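Local coordinates for uncharacterized protein (Bacteroides ovatus, PDB 4IPB) that is of unknown function but belongs to the PepSY-like, putative beta-lactamase-inhibitor-like family, with a single antiparallel sheet carrying short helices, at residues A[7-12]-A[22-27]; A[33-38]-A[42-47]; A[110-115]-A[132-137]. All blocks are in the same frame, centred on the assembly; numbering follows the deposited sequence. Where two conformers were deposited one is given.

Contact 1. Residues A[7-12]-A[22-27]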
loop_
_atom_site.group_PDB
_atom_site.type_symbol
_atom_site.label_atom_id
_atom_site.label_comp_id
_atom_site.label_asym_id
_atom_site.label_seq_id
_atom_site.Cartn_x
_atom_site.Cartn_y
_atom_site.Cartn_z
ATOM N N ASN A 7 11.355 -0.915 20.708
ATOM C CA ASN A 7 10.437 -2.059 20.587
ATOM C C ASN A 7 9.912 -2.251 19.174
ATOM O O ASN A 7 9.707 -3.395 18.718
ATOM C CB ASN A 7 9.294 -2.030 21.612
ATOM C CG ASN A 7 8.342 -0.833 21.468
ATOM O OD1 ASN A 7 8.659 0.193 20.871
ATOM N ND2 ASN A 7 7.165 -0.973 22.076
ATOM N N VAL A 8 9.746 -1.154 18.465
ATOM C CA VAL A 8 9.367 -1.173 17.074
ATOM C C VAL A 8 10.473 -1.745 16.169
ATOM O O VAL A 8 10.232 -2.645 15.344
ATOM C CB VAL A 8 8.956 0.258 16.650
ATOM C CG1 VAL A 8 8.812 0.348 15.141
ATOM C CG2 VAL A 8 7.681 0.675 17.373
ATOM N N GLN A 9 11.696 -1.275 16.397
ATOM C CA GLN A 9 12.875 -1.755 15.699
ATOM C C GLN A 9 13.066 -3.252 15.908
ATOM O O GLN A 9 13.353 -3.975 14.957
ATOM C CB GLN A 9 14.116 -0.992 16.120
ATOM C CG GLN A 9 15.410 -1.577 15.573
ATOM C CD GLN A 9 15.468 -1.659 14.058
ATOM O OE1 GLN A 9 14.821 -0.903 13.352
ATOM N NE2 GLN A 9 16.268 -2.595 13.547
ATOM N N SER A 10 12.810 -3.732 17.110
ATOM C CA SER A 10 12.966 -5.152 17.430
ATOM C C SER A 10 12.022 -6.012 16.592
ATOM O O SER A 10 12.420 -7.036 15.975
ATOM C CB SER A 10 12.664 -5.377 18.908
ATOM O OG SER A 10 12.793 -6.750 19.243
ATOM N N THR A 11 10.771 -5.590 16.520
ATOM C CA THR A 11 9.800 -6.364 15.726
ATOM C C THR A 11 10.173 -6.278 14.262
ATOM O O THR A 11 10.146 -7.287 13.525
ATOM C CB THR A 11 8.387 -5.836 15.908
ATOM O OG1 THR A 11 8.073 -5.900 17.298
ATOM C CG2 THR A 11 7.442 -6.713 15.131
ATOM N N PHE A 12 10.597 -5.073 13.813
ATOM C CA PHE A 12 10.930 -4.889 12.401
ATOM C C PHE A 12 12.085 -5.797 11.998
ATOM O O PHE A 12 12.077 -6.392 10.916
ATOM C CB PHE A 12 11.236 -3.425 12.075
ATOM C CG PHE A 12 11.678 -3.221 10.668
ATOM C CD1 PHE A 12 10.759 -3.177 9.640
ATOM C CD2 PHE A 12 13.033 -3.159 10.365
ATOM C CE1 PHE A 12 11.203 -2.992 8.331
ATOM C CE2 PHE A 12 13.457 -3.020 9.088
ATOM C CZ PHE A 12 12.514 -2.935 8.060
ATOM N N VAL A 22 16.754 1.693 5.542
ATOM C CA VAL A 22 15.368 1.881 5.995
ATOM C C VAL A 22 15.201 3.320 6.462
ATOM O O VAL A 22 16.028 3.826 7.274
ATOM C CB VAL A 22 15.049 0.959 7.171
ATOM C CG1 VAL A 22 13.603 1.088 7.640
ATOM C CG2 VAL A 22 15.362 -0.455 6.778
ATOM N N ALA A 23 14.139 3.949 5.980
ATOM C CA ALA A 23 13.777 5.323 6.342
ATOM C C ALA A 23 12.542 5.258 7.213
ATOM O O ALA A 23 11.499 4.759 6.741
ATOM C CB ALA A 23 13.447 6.125 5.091
ATOM N N TRP A 24 12.647 5.741 8.456
ATOM C CA TRP A 24 11.532 5.699 9.415
ATOM C C TRP A 24 10.859 7.090 9.569
ATOM O O TRP A 24 11.503 8.116 9.590
ATOM C CB TRP A 24 12.021 5.261 10.780
ATOM C CG TRP A 24 12.415 3.853 10.893
ATOM C CD1 TRP A 24 13.656 3.339 10.742
ATOM C CD2 TRP A 24 11.565 2.778 11.271
ATOM N NE1 TRP A 24 13.625 1.978 10.987
ATOM C CE2 TRP A 24 12.343 1.612 11.303
ATOM C CE3 TRP A 24 10.183 2.686 11.585
ATOM C CZ2 TRP A 24 11.807 0.372 11.709
ATOM C CZ3 TRP A 24 9.656 1.443 11.935
ATOM C CH2 TRP A 24 10.467 0.323 11.970
ATOM N N SER A 25 9.545 7.064 9.736
ATOM C CA SER A 25 8.722 8.241 10.030
ATOM C C SER A 25 7.555 7.816 10.893
ATOM O O SER A 25 7.405 6.619 11.168
ATOM C CB SER A 25 8.178 8.826 8.715
ATOM O OG SER A 25 7.346 7.844 8.041
ATOM N N GLN A 26 6.733 8.779 11.325
ATOM C CA GLN A 26 5.487 8.422 12.010
ATOM C C GLN A 26 4.340 9.306 11.576
ATOM O O GLN A 26 4.541 10.419 11.084
ATOM C CB GLN A 26 5.669 8.448 13.549
ATOM C CG GLN A 26 5.908 9.785 14.200
ATOM C CD GLN A 26 5.949 9.670 15.745
ATOM O OE1 GLN A 26 4.909 9.758 16.434
ATOM N NE2 GLN A 26 7.119 9.488 16.275
ATOM N N ASP A 27 3.111 8.780 11.732
ATOM C CA ASP A 27 1.873 9.461 11.314
ATOM C C ASP A 27 0.749 8.915 12.152
ATOM O O ASP A 27 0.590 7.692 12.219
ATOM C CB ASP A 27 1.615 9.179 9.835
ATOM C CG ASP A 27 0.502 10.045 9.203
ATOM O OD1 ASP A 27 0.145 11.092 9.763
ATOM O OD2 ASP A 27 0.016 9.645 8.125
HETATM O O HOH W 1 15.565 -0.197 10.866
#
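Helix 6-15 packs against the start of the beta sheet here, with V8, Q9 and F12 closing round the indole of W24 on the outermost strand, 23-27. The main aromatic contact is T-shaped: the six-membered ring of W24 turns its edge to the face of F12, with centroids 5.3 Å apart and planes at 74°. W24 CZ2 reaches F12 CG at 3.7 Å, while F12 CB lies at the indole edge, in the plane of the ring. One helical turn earlier, V8 CG1 runs past the indole and touches W24 CZ3 at 3.5 Å. This is helix-on-sheet packing at an edge strand, and A33 of the adjoining strand 30-37 and F46 of strand 40-46 beyond it extend the apolar surface on which F12 rests. V22 comes from the opposite direction and sets CG2 3.9 Å from F12 CE2. The polar link is indirect. Q9 leaves the helix with CG anti to the backbone N, then bends at chi2 (58°), which turns OE1 toward a water shared with the indole N-H. That water, in the indole plane, donates to Q9 OE1 at 2.7 Å and accepts from W24 NE1 at 2.9 Å.

Contact 2. Residues A[33-38]-A[42-47]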
loop_
_atom_site.group_PDB
_atom_site.type_symbol
_atom_site.label_atom_id
_atom_site.label_comp_id
_atom_site.label_asym_id
_atom_site.label_seq_id
_atom_site.Cartn_x
_atom_site.Cartn_y
_atom_site.Cartn_z
ATOM N N ALA A 33 8.262 2.109 8.377
ATOM C CA ALA A 33 9.551 1.750 7.831
ATOM C C ALA A 33 9.441 1.644 6.297
ATOM O O ALA A 33 8.646 0.811 5.788
ATOM C CB ALA A 33 9.998 0.405 8.383
ATOM N N ASN A 34 10.204 2.479 5.591
ATOM C CA ASN A 34 10.224 2.493 4.131
ATOM C C ASN A 34 11.526 1.931 3.649
ATOM O O ASN A 34 12.608 2.427 4.075
ATOM C CB ASN A 34 10.043 3.924 3.607
ATOM C CG ASN A 34 10.219 4.023 2.109
ATOM O OD1 ASN A 34 11.337 4.190 1.622
ATOM N ND2 ASN A 34 9.172 3.772 1.374
ATOM N N PHE A 35 11.485 0.996 2.694
ATOM C CA PHE A 35 12.709 0.310 2.202
ATOM C C PHE A 35 12.386 -0.556 0.983
ATOM O O PHE A 35 11.218 -0.812 0.706
ATOM C CB PHE A 35 13.297 -0.621 3.281
ATOM C CG PHE A 35 12.373 -1.698 3.748
ATOM C CD1 PHE A 35 11.310 -1.403 4.586
ATOM C CD2 PHE A 35 12.555 -3.011 3.389
ATOM C CE1 PHE A 35 10.472 -2.371 5.049
ATOM C CE2 PHE A 35 11.678 -4.004 3.852
ATOM C CZ PHE A 35 10.628 -3.662 4.648
ATOM N N ALA A 36 13.428 -1.111 0.351
ATOM C CA ALA A 36 13.251 -2.032 -0.772
ATOM C C ALA A 36 13.634 -3.448 -0.375
ATOM O O ALA A 36 14.580 -3.656 0.376
ATOM C CB ALA A 36 14.137 -1.581 -1.944
HETATM N N MSE A 37 12.904 -4.437 -0.868
HETATM C CA MSE A 37 13.132 -5.849 -0.471
HETATM C C MSE A 37 12.810 -6.710 -1.674
HETATM O O MSE A 37 11.685 -6.663 -2.189
HETATM C CB MSE A 37 12.210 -6.184 0.735
HETATM C CG MSE A 37 12.197 -7.625 1.287
HETATM SE SE MSE A 37 13.957 -8.249 1.848
HETATM C CE MSE A 37 14.456 -6.897 3.131
ATOM N N ASN A 38 13.812 -7.479 -2.131
ATOM C CA ASN A 38 13.682 -8.416 -3.275
ATOM C C ASN A 38 13.001 -7.775 -4.469
ATOM O O ASN A 38 12.065 -8.340 -5.044
ATOM C CB ASN A 38 12.896 -9.668 -2.866
ATOM C CG ASN A 38 13.481 -10.357 -1.651
ATOM O OD1 ASN A 38 14.673 -10.647 -1.612
ATOM N ND2 ASN A 38 12.644 -10.620 -0.647
ATOM N N LYS A 42 8.585 -1.227 -0.050
ATOM C CA LYS A 42 7.678 -1.541 1.027
ATOM C C LYS A 42 7.564 -0.411 2.058
ATOM O O LYS A 42 8.532 0.340 2.278
ATOM C CB LYS A 42 8.193 -2.766 1.766
ATOM C CG LYS A 42 8.428 -4.020 0.924
ATOM C CD LYS A 42 7.866 -5.227 1.585
ATOM C CE LYS A 42 7.890 -6.421 0.654
ATOM N NZ LYS A 42 6.561 -7.067 0.611
ATOM N N ASN A 43 6.356 -0.274 2.616
ATOM C CA ASN A 43 6.116 0.582 3.791
ATOM C C ASN A 43 5.445 -0.299 4.807
ATOM O O ASN A 43 4.334 -0.831 4.582
ATOM C CB ASN A 43 5.252 1.778 3.413
ATOM C CG ASN A 43 5.998 2.756 2.581
ATOM O OD1 ASN A 43 6.771 3.572 3.118
ATOM N ND2 ASN A 43 5.801 2.710 1.279
ATOM N N VAL A 44 6.135 -0.466 5.936
ATOM C CA VAL A 44 5.672 -1.392 6.960
ATOM C C VAL A 44 5.414 -0.576 8.218
ATOM O O VAL A 44 6.318 0.116 8.709
ATOM C CB VAL A 44 6.712 -2.516 7.239
ATOM C CG1 VAL A 44 6.211 -3.512 8.317
ATOM C CG2 VAL A 44 7.094 -3.255 5.948
ATOM N N TRP A 45 4.208 -0.712 8.750
ATOM C CA TRP A 45 3.720 0.125 9.831
ATOM C C TRP A 45 3.542 -0.635 11.147
ATOM O O TRP A 45 3.159 -1.807 11.143
ATOM C CB TRP A 45 2.380 0.744 9.430
ATOM C CG TRP A 45 2.471 1.692 8.317
ATOM C CD1 TRP A 45 2.456 1.440 6.943
ATOM C CD2 TRP A 45 2.433 3.125 8.446
ATOM N NE1 TRP A 45 2.545 2.633 6.262
ATOM C CE2 TRP A 45 2.496 3.670 7.154
ATOM C CE3 TRP A 45 2.488 3.998 9.552
ATOM C CZ2 TRP A 45 2.554 5.037 6.939
ATOM C CZ3 TRP A 45 2.488 5.324 9.349
ATOM C CH2 TRP A 45 2.512 5.859 8.042
ATOM N N PHE A 46 3.824 0.047 12.256
ATOM C CA PHE A 46 3.743 -0.530 13.607
ATOM C C PHE A 46 3.072 0.430 14.564
ATOM O O PHE A 46 3.097 1.645 14.334
ATOM C CB PHE A 46 5.174 -0.766 14.182
ATOM C CG PHE A 46 6.015 -1.665 13.327
ATOM C CD1 PHE A 46 6.663 -1.217 12.212
ATOM C CD2 PHE A 46 6.063 -3.017 13.614
ATOM C CE1 PHE A 46 7.386 -2.111 11.391
ATOM C CE2 PHE A 46 6.804 -3.898 12.825
ATOM C CZ PHE A 46 7.446 -3.444 11.699
ATOM N N ASN A 47 2.472 -0.114 15.618
ATOM C CA ASN A 47 1.941 0.702 16.696
ATOM C C ASN A 47 2.993 0.873 17.809
ATOM O O ASN A 47 4.117 0.338 17.733
ATOM C CB ASN A 47 0.604 0.156 17.199
ATOM C CG ASN A 47 0.744 -1.127 17.982
ATOM O OD1 ASN A 47 1.834 -1.494 18.458
ATOM N ND2 ASN A 47 -0.357 -1.853 18.071
#
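F35 holds its ring carbon CG between the backbone N and the carbonyl carbon (chi1 59°), which swings the phenyl over the neighbouring strand to K42 and V44; N34, with CG anti to its N (chi1 173°), sends its amide to the other face of the sheet to meet N43. These residues belong to the antiparallel beta hairpin of strands 30-37 and 40-46, two neighbours in the central sheet. A33 and V44 form a hydrogen-bonded pair: A33 N donates to V44 O at 2.8 Å, and V44 N returns the bond to A33 O. F35 and K42 form the next such pair, with K42 N to F35 O at 2.8 Å the shorter of its two bonds. Between them N34 and N43 are a non-hydrogen-bonded pair, where the strands are also joined by a CA-H...O contact from N43 CA to A33 O at 3.2 Å. Here the side chains supply the conventional bond. The two amides lie side by side, pointing the same way, with planes 38° apart, and N34 ND2 donates a nearly straight hydrogen bond to N43 OD1 at 3.0 Å. The oxygen lies in the N34 amide plane, but the donor sits above the carbonyl plane of N43, so no lone pair is aimed at directly. On the face of A33, F35 and V44, the hairpin is covered by helix 6-15 and the residues after it: F12 and Y16 each meet F35 edge-to-face. The bent K42 chain carries NZ on to T57 OG1 of the next strand. K42 CB forms a CH-pi contact over one face of the F35 ring, offset toward the rim, 3.9 Å from F35 CZ, while V44 CG2 meets the ring edge 3.6 Å from F35 CE1.

Contact 3. Residues A[110-115]-A[132-137]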
loop_
_atom_site.group_PDB
_atom_site.type_symbol
_atom_site.label_atom_id
_atom_site.label_comp_id
_atom_site.label_asym_id
_atom_site.label_seq_id
_atom_site.Cartn_x
_atom_site.Cartn_y
_atom_site.Cartn_z
ATOM N N LYS A 110 -7.192 11.551 -11.101
ATOM C CA LYS A 110 -6.641 10.299 -10.614
ATOM C C LYS A 110 -7.633 9.674 -9.611
ATOM O O LYS A 110 -8.190 10.406 -8.771
ATOM C CB LYS A 110 -5.338 10.514 -9.830
ATOM C CG LYS A 110 -4.257 11.332 -10.498
ATOM C CD LYS A 110 -3.496 10.496 -11.460
ATOM C CE LYS A 110 -2.395 11.301 -12.133
ATOM N NZ LYS A 110 -2.000 10.580 -13.365
ATOM N N TYR A 111 -7.858 8.364 -9.712
ATOM C CA TYR A 111 -8.646 7.632 -8.733
ATOM C C TYR A 111 -7.853 6.477 -8.136
ATOM O O TYR A 111 -7.039 5.885 -8.834
ATOM C CB TYR A 111 -9.906 7.014 -9.348
ATOM C CG TYR A 111 -10.864 8.021 -9.925
ATOM C CD1 TYR A 111 -11.607 8.851 -9.075
ATOM C CD2 TYR A 111 -11.118 8.066 -11.276
ATOM C CE1 TYR A 111 -12.473 9.797 -9.604
ATOM C CE2 TYR A 111 -12.014 8.982 -11.803
ATOM C CZ TYR A 111 -12.660 9.846 -10.962
ATOM O OH TYR A 111 -13.526 10.729 -11.570
ATOM N N GLN A 112 -8.072 6.222 -6.859
ATOM C CA GLN A 112 -7.678 4.955 -6.239
ATOM C C GLN A 112 -8.854 4.002 -6.278
ATOM O O GLN A 112 -9.973 4.383 -5.892
ATOM C CB GLN A 112 -7.286 5.086 -4.767
ATOM C CG GLN A 112 -5.933 5.708 -4.547
ATOM C CD GLN A 112 -5.666 5.891 -3.070
ATOM O OE1 GLN A 112 -6.515 6.373 -2.353
ATOM N NE2 GLN A 112 -4.475 5.489 -2.600
ATOM N N LEU A 113 -8.570 2.790 -6.741
ATOM C CA LEU A 113 -9.544 1.717 -6.849
ATOM C C LEU A 113 -9.154 0.699 -5.807
ATOM O O LEU A 113 -8.031 0.264 -5.789
ATOM C CB LEU A 113 -9.486 1.084 -8.256
ATOM C CG LEU A 113 -9.449 1.979 -9.466
ATOM C CD1 LEU A 113 -9.362 1.162 -10.744
ATOM C CD2 LEU A 113 -10.612 2.916 -9.426
ATOM N N PHE A 114 -10.072 0.340 -4.906
ATOM C CA PHE A 114 -9.846 -0.623 -3.801
ATOM C C PHE A 114 -10.533 -1.955 -4.108
ATOM O O PHE A 114 -11.797 -2.046 -4.057
ATOM C CB PHE A 114 -10.401 -0.041 -2.516
ATOM C CG PHE A 114 -9.692 1.240 -2.064
ATOM C CD1 PHE A 114 -9.988 2.439 -2.649
ATOM C CD2 PHE A 114 -8.839 1.218 -0.965
ATOM C CE1 PHE A 114 -9.368 3.615 -2.218
ATOM C CE2 PHE A 114 -8.243 2.374 -0.516
ATOM C CZ PHE A 114 -8.485 3.589 -1.171
ATOM N N TYR A 115 -9.716 -2.954 -4.441
ATOM C CA TYR A 115 -10.180 -4.266 -4.803
ATOM C C TYR A 115 -9.906 -5.284 -3.683
ATOM O O TYR A 115 -8.842 -5.261 -3.062
ATOM C CB TYR A 115 -9.459 -4.803 -6.073
ATOM C CG TYR A 115 -9.966 -4.205 -7.355
ATOM C CD1 TYR A 115 -11.017 -4.783 -8.005
ATOM C CD2 TYR A 115 -9.355 -3.081 -7.928
ATOM C CE1 TYR A 115 -11.513 -4.253 -9.191
ATOM C CE2 TYR A 115 -9.847 -2.530 -9.113
ATOM C CZ TYR A 115 -10.904 -3.130 -9.731
ATOM O OH TYR A 115 -11.430 -2.620 -10.899
ATOM N N ASP A 132 -0.702 12.037 0.861
ATOM C CA ASP A 132 -0.723 11.048 1.938
ATOM C C ASP A 132 -1.918 10.119 1.701
ATOM O O ASP A 132 -2.831 10.030 2.540
ATOM C CB ASP A 132 -0.826 11.756 3.320
ATOM C CG ASP A 132 -0.909 10.790 4.483
ATOM O OD1 ASP A 132 -0.635 9.576 4.294
ATOM O OD2 ASP A 132 -1.251 11.263 5.592
ATOM N N ILE A 133 -1.896 9.387 0.591
ATOM C CA ILE A 133 -3.066 8.587 0.239
ATOM C C ILE A 133 -2.971 7.093 0.559
ATOM O O ILE A 133 -3.880 6.334 0.195
ATOM C CB ILE A 133 -3.441 8.758 -1.220
ATOM C CG1 ILE A 133 -2.323 8.361 -2.148
ATOM C CG2 ILE A 133 -3.850 10.213 -1.455
ATOM C CD1 ILE A 133 -2.660 8.453 -3.627
ATOM N N LEU A 134 -1.885 6.667 1.195
ATOM C CA LEU A 134 -1.777 5.276 1.601
ATOM C C LEU A 134 -1.352 5.116 3.080
ATOM O O LEU A 134 -0.677 4.162 3.432
ATOM C CB LEU A 134 -0.761 4.593 0.686
ATOM C CG LEU A 134 -1.212 4.305 -0.766
ATOM C CD1 LEU A 134 0.020 3.898 -1.561
ATOM C CD2 LEU A 134 -2.361 3.312 -0.868
ATOM N N GLY A 135 -1.755 6.048 3.927
ATOM C CA GLY A 135 -1.427 5.996 5.375
ATOM C C GLY A 135 -2.495 5.499 6.326
ATOM O O GLY A 135 -3.559 5.016 5.897
ATOM N N PRO A 136 -2.228 5.585 7.634
ATOM C CA PRO A 136 -3.194 5.172 8.649
ATOM C C PRO A 136 -4.593 5.758 8.432
ATOM O O PRO A 136 -5.590 5.041 8.614
ATOM C CB PRO A 136 -2.571 5.713 9.927
ATOM C CG PRO A 136 -1.126 5.479 9.675
ATOM C CD PRO A 136 -0.933 5.918 8.257
ATOM N N SER A 137 -4.670 7.010 8.025
ATOM C CA SER A 137 -6.009 7.620 7.856
ATOM C C SER A 137 -6.824 6.935 6.770
ATOM O O SER A 137 -8.078 6.973 6.799
ATOM C CB SER A 137 -5.910 9.119 7.623
ATOM O OG SER A 137 -5.434 9.438 6.340
#
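I133 O is the acceptor on which this contact turns: Q112 NE2 donates to it at 3.0 Å, and T138 OG1 of the short C-terminal helix adds a weak hydrogen bond. The bond from Q112 is nearly straight, 163° at the hydrogen, and the oxygen lies close to the plane of the donor amide. Seen from the acceptor the fit is less regular, because the nitrogen stands well above the peptide carbonyl plane, 50° out of it, and does not sit on a lone pair. Q112 is a buried residue of strand 107-115, next to the outermost strand of the antiparallel sheet, and its side chain rises from the sheet toward the loop that leads into helix 136-139. The chain runs extended beyond CG (chi2 176°), which carries the amide across to the I133 carbonyl. Apolar carbons of both loop residues press on the same nitrogen. I133 CG1 and CD1 each lie 3.6 Å from Q112 NE2, and L134 CD2 approaches it at 3.5 Å, both side chains crossing the glutamine obliquely. V99 and V127 also pack on Q112, while I133 reaches over to R125 and L134 to F139. The other end of the amide is taken as well, since Q112 OE1 accepts a hydrogen bond from R125 NH2 of strand 121-126. With its oxygen turned to an arginine and its nitrogen to a carbonyl, the amide has its flip settled. The arginine would be expected to polarise the group and make the N-H a somewhat better donor, so that one neutral side chain relays a hydrogen-bonded link from the outermost strand to the loop before the last helix.

How the contacts relate
From the N terminus, contact 1 closes the connection between helix 6-15 and strand 23-27, contact 2 the hairpin of strands 30-37 and 40-46, and contact 3 a longer excursion that takes in strand 121-126 before returning to strand 107-115. The three follow in series, with none nested or crossing. Contacts 1 and 2 adjoin: A23 O is probably hydrogen-bonded to N34 N, and V8 CG2 packs on N47 O. Contact 3 lies about 17 Å from contact 2 between centres, yet its segment 132-137 also reaches the early strands: P136 packs on W45 and on D27, whose carboxylate also lies close to that of D132, a pair of like charges that is no attraction.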